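Local coordinates for protein gamma-hexachlorocyclohexane dehydrochlorinase (Sphingomonas paucimobilis, PDB 3A76) that dehydrochlorinates the pesticide lindane (gamma-hexachlorocyclohexane) in two successive steps, first to pentachlorocyclohexene and then to a tetrachlorocyclohexadiene, working as a homotrimer, at residues Q34-D39 and D135-R140; D39-V44 and S147-C152; V114-N119 and Q125-A130; E101-S104 and V108-I111. All blocks are in the same frame, centred on the assembly; numbering follows the deposited sequence.

Contact 1. Residues Q34-D39 and D135-R140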
# COMPACT_ATOMS: atom_id res chain seq x y z
N GLN B 34 -12.98 2.18 -0.34
CA GLN B 34 -11.61 1.91 -0.81
C GLN B 34 -11.31 2.70 -2.08
O GLN B 34 -10.28 3.38 -2.16
CB GLN B 34 -11.39 0.42 -1.05
CG GLN B 34 -11.05 -0.39 0.21
CD GLN B 34 -11.26 -1.89 0.05
OE1 GLN B 34 -10.95 -2.48 -1.00
NE2 GLN B 34 -11.78 -2.53 1.10
N ASP B 35 -12.24 2.63 -3.04
CA ASP B 35 -12.17 3.40 -4.29
C ASP B 35 -12.19 4.89 -4.09
O ASP B 35 -11.49 5.62 -4.81
CB ASP B 35 -13.29 3.00 -5.22
CG ASP B 35 -13.07 1.66 -5.82
OD1 ASP B 35 -11.94 1.16 -5.68
OD2 ASP B 35 -14.00 1.12 -6.43
N LEU B 36 -12.97 5.36 -3.11
CA LEU B 36 -12.93 6.77 -2.71
C LEU B 36 -11.54 7.14 -2.24
O LEU B 36 -10.96 8.13 -2.68
CB LEU B 36 -13.97 7.07 -1.61
CG LEU B 36 -15.46 7.10 -1.98
CD1 LEU B 36 -16.27 7.42 -0.73
CD2 LEU B 36 -15.73 8.11 -3.11
N TYR B 37 -11.01 6.33 -1.33
CA TYR B 37 -9.69 6.54 -0.73
C TYR B 37 -8.58 6.59 -1.81
O TYR B 37 -7.77 7.52 -1.83
CB TYR B 37 -9.46 5.43 0.30
CG TYR B 37 -8.22 5.52 1.13
CD1 TYR B 37 -7.05 4.84 0.75
CD2 TYR B 37 -8.20 6.26 2.32
CE1 TYR B 37 -5.91 4.91 1.52
CE2 TYR B 37 -7.07 6.35 3.09
CZ TYR B 37 -5.93 5.67 2.70
OH TYR B 37 -4.79 5.75 3.46
N SER B 38 -8.56 5.62 -2.71
CA SER B 38 -7.59 5.63 -3.82
C SER B 38 -7.79 6.84 -4.77
O SER B 38 -6.85 7.60 -4.99
CB SER B 38 -7.65 4.31 -4.58
OG SER B 38 -7.35 3.26 -3.70
N ASP B 39 -9.02 7.02 -5.28
CA ASP B 39 -9.37 8.16 -6.17
C ASP B 39 -8.83 9.50 -5.70
O ASP B 39 -8.36 10.30 -6.50
CB ASP B 39 -10.87 8.32 -6.32
CG ASP B 39 -11.48 7.28 -7.21
OD1 ASP B 39 -10.75 6.70 -8.02
OD2 ASP B 39 -12.71 7.04 -7.10
N ASP B 135 -10.89 10.10 8.41
CA ASP B 135 -11.93 10.31 7.42
C ASP B 135 -13.31 9.94 7.95
O ASP B 135 -13.45 9.09 8.85
CB ASP B 135 -11.64 9.45 6.17
CG ASP B 135 -10.36 9.84 5.45
OD1 ASP B 135 -9.76 8.95 4.80
OD2 ASP B 135 -9.96 11.02 5.52
N GLU B 136 -14.31 10.57 7.36
CA GLU B 136 -15.70 10.18 7.52
C GLU B 136 -16.28 10.05 6.14
O GLU B 136 -16.03 10.90 5.28
CB GLU B 136 -16.48 11.24 8.27
CG GLU B 136 -16.12 11.41 9.73
CD GLU B 136 -16.91 12.55 10.36
OE1 GLU B 136 -16.41 13.17 11.31
OE2 GLU B 136 -18.02 12.85 9.86
N TYR B 137 -17.04 8.98 5.93
CA TYR B 137 -17.73 8.73 4.67
C TYR B 137 -19.25 8.68 4.88
O TYR B 137 -19.73 8.22 5.92
CB TYR B 137 -17.26 7.42 4.02
CG TYR B 137 -15.76 7.33 3.83
CD1 TYR B 137 -14.94 6.77 4.82
CD2 TYR B 137 -15.16 7.82 2.68
CE1 TYR B 137 -13.55 6.69 4.66
CE2 TYR B 137 -13.78 7.75 2.50
CZ TYR B 137 -12.98 7.19 3.49
OH TYR B 137 -11.61 7.13 3.29
N GLU B 138 -19.99 9.15 3.89
CA GLU B 138 -21.44 9.23 4.02
C GLU B 138 -22.12 8.70 2.78
O GLU B 138 -21.76 9.06 1.65
CB GLU B 138 -21.85 10.68 4.27
CG GLU B 138 -23.31 10.91 4.56
CD GLU B 138 -23.56 12.31 5.08
OE1 GLU B 138 -22.96 12.68 6.12
OE2 GLU B 138 -24.35 13.04 4.45
N ARG B 139 -23.11 7.84 3.00
CA ARG B 139 -23.90 7.27 1.91
C ARG B 139 -25.24 8.00 1.80
O ARG B 139 -26.06 7.98 2.73
CB ARG B 139 -24.11 5.78 2.15
CG ARG B 139 -24.58 5.01 0.94
CD ARG B 139 -25.58 3.99 1.41
NE ARG B 139 -25.36 2.65 0.89
CZ ARG B 139 -25.18 1.58 1.66
NH1 ARG B 139 -25.20 1.68 2.98
NH2 ARG B 139 -24.99 0.39 1.10
N ARG B 140 -25.45 8.65 0.66
CA ARG B 140 -26.72 9.30 0.36
C ARG B 140 -27.27 8.74 -0.94
O ARG B 140 -26.71 8.99 -2.01
CB ARG B 140 -26.54 10.81 0.21
CG ARG B 140 -25.91 11.52 1.38
CD ARG B 140 -25.68 12.98 1.05
NE ARG B 140 -24.82 13.64 2.03
CZ ARG B 140 -24.46 14.92 1.99
NH1 ARG B 140 -24.87 15.72 1.01
NH2 ARG B 140 -23.68 15.41 2.93
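L36 and Y37, consecutive residues of helix 22-45, lie against D135 and Y137 of strand 125-140 and pin the long N-terminal helix onto the curved sheet of this SnoaL-like barrel. Segment 34-39 runs across segment 135-140 with an angle of 126° between their directions, and the axes of these two segments come no closer than 10.8 Å, so the link is made by side chains alone. Its apolar part is the meeting of L36 with Y137. The two chains slide past each other in opposite directions, and L36 CD1 comes 3.6 Å from Y137 CD2, approaching the ring at a slant. Y137 also packs on V108 of the adjacent strand 107-120, on L100 of the strand beyond it and on I33 one helical turn earlier, which makes it a shared piece of the barrel interior.

The aromatic part centres on Y37. With CG anti to the backbone N (chi1 -175°), its ring stands out beside the strand and presents an edge to both partners. Y137 OH sits near the ring plane, 3.7 Å from Y37 CD2, while the far end of Y37 reaches a weak hydrogen bond with the backbone O of D113.

The polar part belongs to D135. Its buried carboxylate is turned 63° from the Y37 ring, and OD1 forms a salt bridge with R149 NH1 on the next strand. The same oxygen faces the helix: D135 OD1 lies in the plane of the Y37 ring, 4.0 Å from Y37 CD2.

Contact 2. Residues D39-V44 and S147-C152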
# COMPACT_ATOMS: atom_id res chain seq x y z
N ASP B 39 -9.02 7.02 -5.28
CA ASP B 39 -9.37 8.16 -6.17
C ASP B 39 -8.83 9.50 -5.70
O ASP B 39 -8.36 10.30 -6.50
CB ASP B 39 -10.87 8.32 -6.32
CG ASP B 39 -11.48 7.28 -7.21
OD1 ASP B 39 -10.75 6.70 -8.02
OD2 ASP B 39 -12.71 7.04 -7.10
N LYS B 40 -8.90 9.76 -4.40
CA LYS B 40 -8.43 11.04 -3.92
C LYS B 40 -6.98 11.19 -4.27
O LYS B 40 -6.57 12.21 -4.80
CB LYS B 40 -8.63 11.23 -2.41
CG LYS B 40 -8.86 12.70 -2.07
CD LYS B 40 -8.19 13.18 -0.82
CE LYS B 40 -6.80 13.73 -1.13
NZ LYS B 40 -6.10 14.08 0.13
N LEU B 41 -6.20 10.15 -3.96
CA LEU B 41 -4.76 10.15 -4.19
C LEU B 41 -4.41 10.24 -5.69
O LEU B 41 -3.61 11.07 -6.09
CB LEU B 41 -4.16 8.90 -3.55
CG LEU B 41 -3.72 8.92 -2.07
CD1 LEU B 41 -4.21 10.12 -1.22
CD2 LEU B 41 -4.01 7.58 -1.42
N ILE B 42 -5.05 9.40 -6.49
CA ILE B 42 -4.84 9.39 -7.94
C ILE B 42 -5.14 10.75 -8.56
O ILE B 42 -4.37 11.27 -9.38
CB ILE B 42 -5.70 8.28 -8.61
CG1 ILE B 42 -5.21 6.90 -8.17
CG2 ILE B 42 -5.67 8.41 -10.16
CD1 ILE B 42 -6.26 5.79 -8.26
N ALA B 43 -6.25 11.36 -8.12
CA ALA B 43 -6.71 12.61 -8.70
C ALA B 43 -5.73 13.72 -8.39
O ALA B 43 -5.49 14.60 -9.22
CB ALA B 43 -8.10 12.97 -8.21
N VAL B 44 -5.14 13.68 -7.20
CA VAL B 44 -4.14 14.66 -6.82
C VAL B 44 -2.84 14.46 -7.61
O VAL B 44 -2.23 15.41 -8.09
CB VAL B 44 -3.86 14.62 -5.30
CG1 VAL B 44 -2.55 15.32 -4.98
CG2 VAL B 44 -5.02 15.24 -4.51
N SER B 147 -17.36 12.63 3.61
CA SER B 147 -18.02 13.66 4.39
C SER B 147 -16.96 14.54 5.04
O SER B 147 -17.17 15.74 5.25
CB SER B 147 -18.89 13.04 5.48
OG SER B 147 -18.96 13.92 6.59
N LYS B 148 -15.82 13.94 5.36
CA LYS B 148 -14.73 14.68 5.97
C LYS B 148 -13.42 13.96 5.67
O LYS B 148 -13.41 12.75 5.41
CB LYS B 148 -14.94 14.80 7.48
CG LYS B 148 -14.42 16.10 8.10
CD LYS B 148 -14.98 16.33 9.52
CE LYS B 148 -16.44 16.82 9.53
NZ LYS B 148 -16.63 18.24 9.10
N ARG B 149 -12.34 14.73 5.69
CA ARG B 149 -10.99 14.20 5.70
C ARG B 149 -10.13 15.15 6.49
O ARG B 149 -10.11 16.34 6.19
CB ARG B 149 -10.40 14.04 4.27
CG ARG B 149 -8.85 13.93 4.25
CD ARG B 149 -8.28 13.15 3.06
NE ARG B 149 -8.49 11.71 3.22
CZ ARG B 149 -8.03 10.76 2.39
NH1 ARG B 149 -8.30 9.49 2.66
NH2 ARG B 149 -7.32 11.07 1.30
N ASN B 150 -9.44 14.62 7.50
CA ASN B 150 -8.31 15.35 8.08
C ASN B 150 -7.00 14.65 7.70
O ASN B 150 -6.86 13.43 7.81
CB ASN B 150 -8.47 15.51 9.60
CG ASN B 150 -7.33 16.31 10.23
OD1 ASN B 150 -6.30 15.74 10.61
ND2 ASN B 150 -7.52 17.62 10.36
N ALA B 151 -6.04 15.44 7.24
CA ALA B 151 -4.74 14.96 6.89
C ALA B 151 -3.77 15.59 7.85
O ALA B 151 -3.68 16.80 7.95
CB ALA B 151 -4.39 15.34 5.47
N CYS B 152 -3.05 14.74 8.57
CA CYS B 152 -2.11 15.17 9.58
C CYS B 152 -0.76 14.61 9.19
O CYS B 152 -0.61 13.40 9.04
CB CYS B 152 -2.55 14.63 10.94
SG CYS B 152 -1.37 14.90 12.28
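K40 on helix 22-45 and R149 on strand 143-158 face each other with their CA atoms 10.4 Å apart, the nearest pair of the two backbones, so the interior of the barrel is spanned here by side chains, chiefly those of K40 and R149. They come from opposite directions. The lysine chain is bent at both chi2 (-141°) and chi3 (91°), each well off a staggered value, and this kink lays its methylenes against the guanidinium: K40 CD is 3.1 Å from R149 NH2, a tight contact. L41 CD1 comes to the edge of the same group, 4.1 Å from R149 NH2, and L41 packs beside H93, the inferred proton acceptor, which places the contact at the wall of the active-site pocket.

R149 has further partners, D135 in a salt bridge and F133 in a cation-pi contact. Cutting the side chain at position 40 back to alanine would probably open a gap beside R149 NH2 and CD and leave the guanidinium less closely packed there. At the end of the lysine two donors lie together without bonding: K40 NZ is near the guanidinium plane, 3.5 Å from R149 NH2.

Contact 3. Residues V114-N119 and Q125-A130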
# COMPACT_ATOMS: atom_id res chain seq x y z
N VAL B 114 -0.46 7.37 4.66
CA VAL B 114 0.01 7.66 3.32
C VAL B 114 1.49 7.94 3.34
O VAL B 114 1.99 8.58 4.25
CB VAL B 114 -0.76 8.84 2.62
CG1 VAL B 114 -0.51 10.19 3.32
CG2 VAL B 114 -0.43 8.92 1.11
N LEU B 115 2.18 7.43 2.33
CA LEU B 115 3.55 7.82 2.05
C LEU B 115 3.54 8.63 0.76
O LEU B 115 3.11 8.14 -0.31
CB LEU B 115 4.42 6.57 1.94
CG LEU B 115 5.95 6.58 2.01
CD1 LEU B 115 6.55 6.24 0.67
CD2 LEU B 115 6.57 7.82 2.67
N LEU B 116 4.01 9.87 0.87
CA LEU B 116 4.12 10.79 -0.26
C LEU B 116 5.57 11.08 -0.61
O LEU B 116 6.35 11.53 0.24
CB LEU B 116 3.40 12.12 0.03
CG LEU B 116 3.48 13.28 -0.99
CD1 LEU B 116 2.31 14.22 -0.87
CD2 LEU B 116 4.77 14.11 -0.86
N LEU B 117 5.91 10.85 -1.87
CA LEU B 117 7.19 11.29 -2.46
C LEU B 117 6.91 12.32 -3.54
O LEU B 117 6.04 12.12 -4.38
CB LEU B 117 7.91 10.10 -3.09
CG LEU B 117 8.12 8.87 -2.22
CD1 LEU B 117 8.71 7.73 -3.06
CD2 LEU B 117 9.01 9.23 -1.06
N GLY B 118 7.65 13.43 -3.53
CA GLY B 118 7.45 14.47 -4.52
C GLY B 118 8.61 15.41 -4.72
O GLY B 118 9.59 15.36 -3.99
N ASN B 119 8.51 16.25 -5.74
CA ASN B 119 9.47 17.34 -5.91
C ASN B 119 8.78 18.67 -5.72
O ASN B 119 7.85 19.00 -6.46
CB ASN B 119 10.14 17.30 -7.30
CG ASN B 119 11.28 16.32 -7.37
OD1 ASN B 119 12.18 16.33 -6.54
ND2 ASN B 119 11.27 15.47 -8.40
N GLN B 125 13.07 20.64 -4.82
CA GLN B 125 13.52 19.83 -3.70
C GLN B 125 12.62 18.60 -3.56
O GLN B 125 11.39 18.72 -3.57
CB GLN B 125 13.50 20.66 -2.41
CG GLN B 125 13.84 19.90 -1.15
CD GLN B 125 15.29 19.47 -1.09
OE1 GLN B 125 16.17 20.27 -0.75
NE2 GLN B 125 15.55 18.20 -1.39
N SER B 126 13.26 17.44 -3.45
CA SER B 126 12.60 16.17 -3.27
C SER B 126 12.22 15.96 -1.81
O SER B 126 13.05 16.15 -0.93
CB SER B 126 13.51 15.03 -3.72
OG SER B 126 13.62 15.04 -5.12
N ILE B 127 10.97 15.57 -1.57
CA ILE B 127 10.51 15.34 -0.20
C ILE B 127 9.84 14.02 0.02
O ILE B 127 9.26 13.45 -0.90
CB ILE B 127 9.52 16.44 0.33
CG1 ILE B 127 8.52 16.87 -0.75
CG2 ILE B 127 10.27 17.61 0.92
CD1 ILE B 127 7.30 17.51 -0.16
N LEU B 128 9.95 13.54 1.25
CA LEU B 128 9.14 12.45 1.76
C LEU B 128 8.19 13.01 2.87
O LEU B 128 8.62 13.74 3.76
CB LEU B 128 10.04 11.33 2.29
CG LEU B 128 9.46 10.03 2.85
CD1 LEU B 128 10.50 8.94 2.72
CD2 LEU B 128 8.99 10.19 4.32
N ILE B 129 6.92 12.66 2.77
CA ILE B 129 5.94 12.98 3.80
C ILE B 129 5.23 11.70 4.26
O ILE B 129 4.85 10.86 3.43
CB ILE B 129 4.92 14.06 3.29
CG1 ILE B 129 5.64 15.40 3.09
CG2 ILE B 129 3.72 14.24 4.24
CD1 ILE B 129 4.90 16.39 2.21
N ALA B 130 5.10 11.52 5.57
CA ALA B 130 4.25 10.47 6.11
C ALA B 130 3.10 11.16 6.81
O ALA B 130 3.31 12.02 7.68
CB ALA B 130 5.02 9.59 7.07
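At L116 the side chain swings CG opposite the backbone N (chi1 175°) while I129 turns CG1 to the side of its own N (chi1 -68°), and with these torsions the two side chains lie side by side on one face of an antiparallel beta hairpin, L116 CD2 being 3.8 Å from I129 CD1. The hairpin joins strands 107-120 and 125-140 of the barrel. Beneath this pair the backbones bond both ways: L116 N reaches I129 O at 2.9 Å in a nearly straight bond (178°), and G118 with I127 forms the next hydrogen-bonded pair. The face of L116 and I129 looks into the active-site pocket, where L116 touches H93 and its side chain is about 4 Å from a bound spermidine.

The other face carries L115, L117 and L128 and serves the trimer. L115 CD2 reaches over to L128 CG at 3.6 Å, and L117 lies alongside L128; beyond them, L115 packs on L115 of the second subunit and L128 on F164 of the third. Farther along that face the chemistry turns polar. N119 ND2 and S126 OG both bond to the backbone of F164 in the same chain, and S126 OG donates to N119 OD1, at a modelled 2.4 Å that is doubtfully short.

Contact 4. Residues E101-S104 and V108-I111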
# COMPACT_ATOMS: atom_id res chain seq x y z
N GLU B 101 -14.53 1.70 10.36
CA GLU B 101 -15.47 1.43 11.45
C GLU B 101 -16.85 1.92 11.01
O GLU B 101 -17.06 3.11 10.83
CB GLU B 101 -15.03 2.15 12.73
CG GLU B 101 -15.83 1.80 13.99
CD GLU B 101 -15.67 2.84 15.11
OE1 GLU B 101 -15.14 3.95 14.84
OE2 GLU B 101 -16.08 2.55 16.26
N PHE B 102 -17.76 0.97 10.79
CA PHE B 102 -19.13 1.31 10.43
C PHE B 102 -19.91 1.82 11.65
O PHE B 102 -20.25 1.04 12.55
CB PHE B 102 -19.83 0.11 9.79
CG PHE B 102 -19.60 -0.01 8.30
CD1 PHE B 102 -18.42 -0.57 7.80
CD2 PHE B 102 -20.57 0.43 7.40
CE1 PHE B 102 -18.20 -0.68 6.42
CE2 PHE B 102 -20.37 0.32 6.02
CZ PHE B 102 -19.17 -0.24 5.53
N VAL B 103 -20.15 3.13 11.69
CA VAL B 103 -20.98 3.73 12.74
C VAL B 103 -22.42 3.29 12.51
O VAL B 103 -23.07 2.76 13.41
CB VAL B 103 -20.84 5.28 12.75
CG1 VAL B 103 -21.95 5.92 13.58
CG2 VAL B 103 -19.48 5.67 13.30
N SER B 104 -22.90 3.49 11.28
CA SER B 104 -24.18 2.97 10.86
C SER B 104 -24.05 2.52 9.40
O SER B 104 -22.99 2.70 8.79
CB SER B 104 -25.25 4.05 11.00
OG SER B 104 -24.98 5.19 10.19
N VAL B 108 -19.44 5.88 8.06
CA VAL B 108 -18.23 5.19 8.48
C VAL B 108 -17.11 6.15 8.83
O VAL B 108 -16.93 7.19 8.18
CB VAL B 108 -17.71 4.09 7.46
CG1 VAL B 108 -18.87 3.36 6.80
CG2 VAL B 108 -16.80 4.69 6.42
N ASN B 109 -16.36 5.80 9.86
CA ASN B 109 -15.11 6.47 10.13
C ASN B 109 -13.98 5.65 9.51
O ASN B 109 -14.06 4.42 9.44
CB ASN B 109 -14.89 6.67 11.63
CG ASN B 109 -16.04 7.43 12.30
OD1 ASN B 109 -16.71 8.27 11.67
ND2 ASN B 109 -16.28 7.14 13.57
N GLY B 110 -12.96 6.33 9.01
CA GLY B 110 -11.81 5.64 8.46
C GLY B 110 -10.54 6.25 8.96
O GLY B 110 -10.48 7.45 9.21
N ILE B 111 -9.55 5.40 9.17
CA ILE B 111 -8.15 5.85 9.28
C ILE B 111 -7.33 5.21 8.15
O ILE B 111 -7.65 4.13 7.66
CB ILE B 111 -7.49 5.54 10.67
CG1 ILE B 111 -7.87 4.14 11.15
CG2 ILE B 111 -7.84 6.62 11.72
CD1 ILE B 111 -7.06 3.68 12.33
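V108 meets E101 and F102 of strand 88-102 atom by atom. Its CB lies 3.6 Å from E101 O, the carbonyl that also accepts the N109 N-H. From CB the branch CG1 runs beside the backbone N, anti to the carbonyl carbon (chi1 -37°, pulled away from a fully staggered value), and passes over one face of the F102 ring. There it makes a CH-pi contact 3.5 Å from the centroid, only 17° off the ring normal, and shifted toward one side: V108 CG1 is 3.4 Å from F102 CD2. The other face of the sheet is more polar and more open to solvent. E101 and N109 point the same way with their end groups turned 69° apart, and N109 ND2 also lies 3.5 Å from V103 CG2.

F102 packs besides on R26, S29 and R30 of helix 22-45. With a serine in its place, V108 CG1 would probably lose the surface it rests on, and those helix residues part of their packing.

The backbones are joined by a reciprocal pair of bonds, E101 N to N109 O and N109 N to E101 O, each 2.9 Å. The consecutive strands and their short connection form an antiparallel beta hairpin, with a classic beta bulge at V103 and S104 beside the last pair, F102 and V108.

Burial alone does not set the chemistry across this fold. Contacts 1, 2 and 3 are buried, whereas contact 4 lies at the surface, about 28 Å from contact 3 between centres, although both hairpins use strand 107-120. Contacts 1 and 2 share helix 22-45 and D39, and rely wholly on side chains to span from helix to sheet; a salt bridge joins them. Contacts 3 and 4 instead rest on paired backbones, with apolar side chains in one part and polar ones in another. Contact 1 is linked to contact 4 through strand pairing, while contacts 2 and 3 both come close to the active site, through L41 and L116, and contact 2 adds the charged pair K40 and R149.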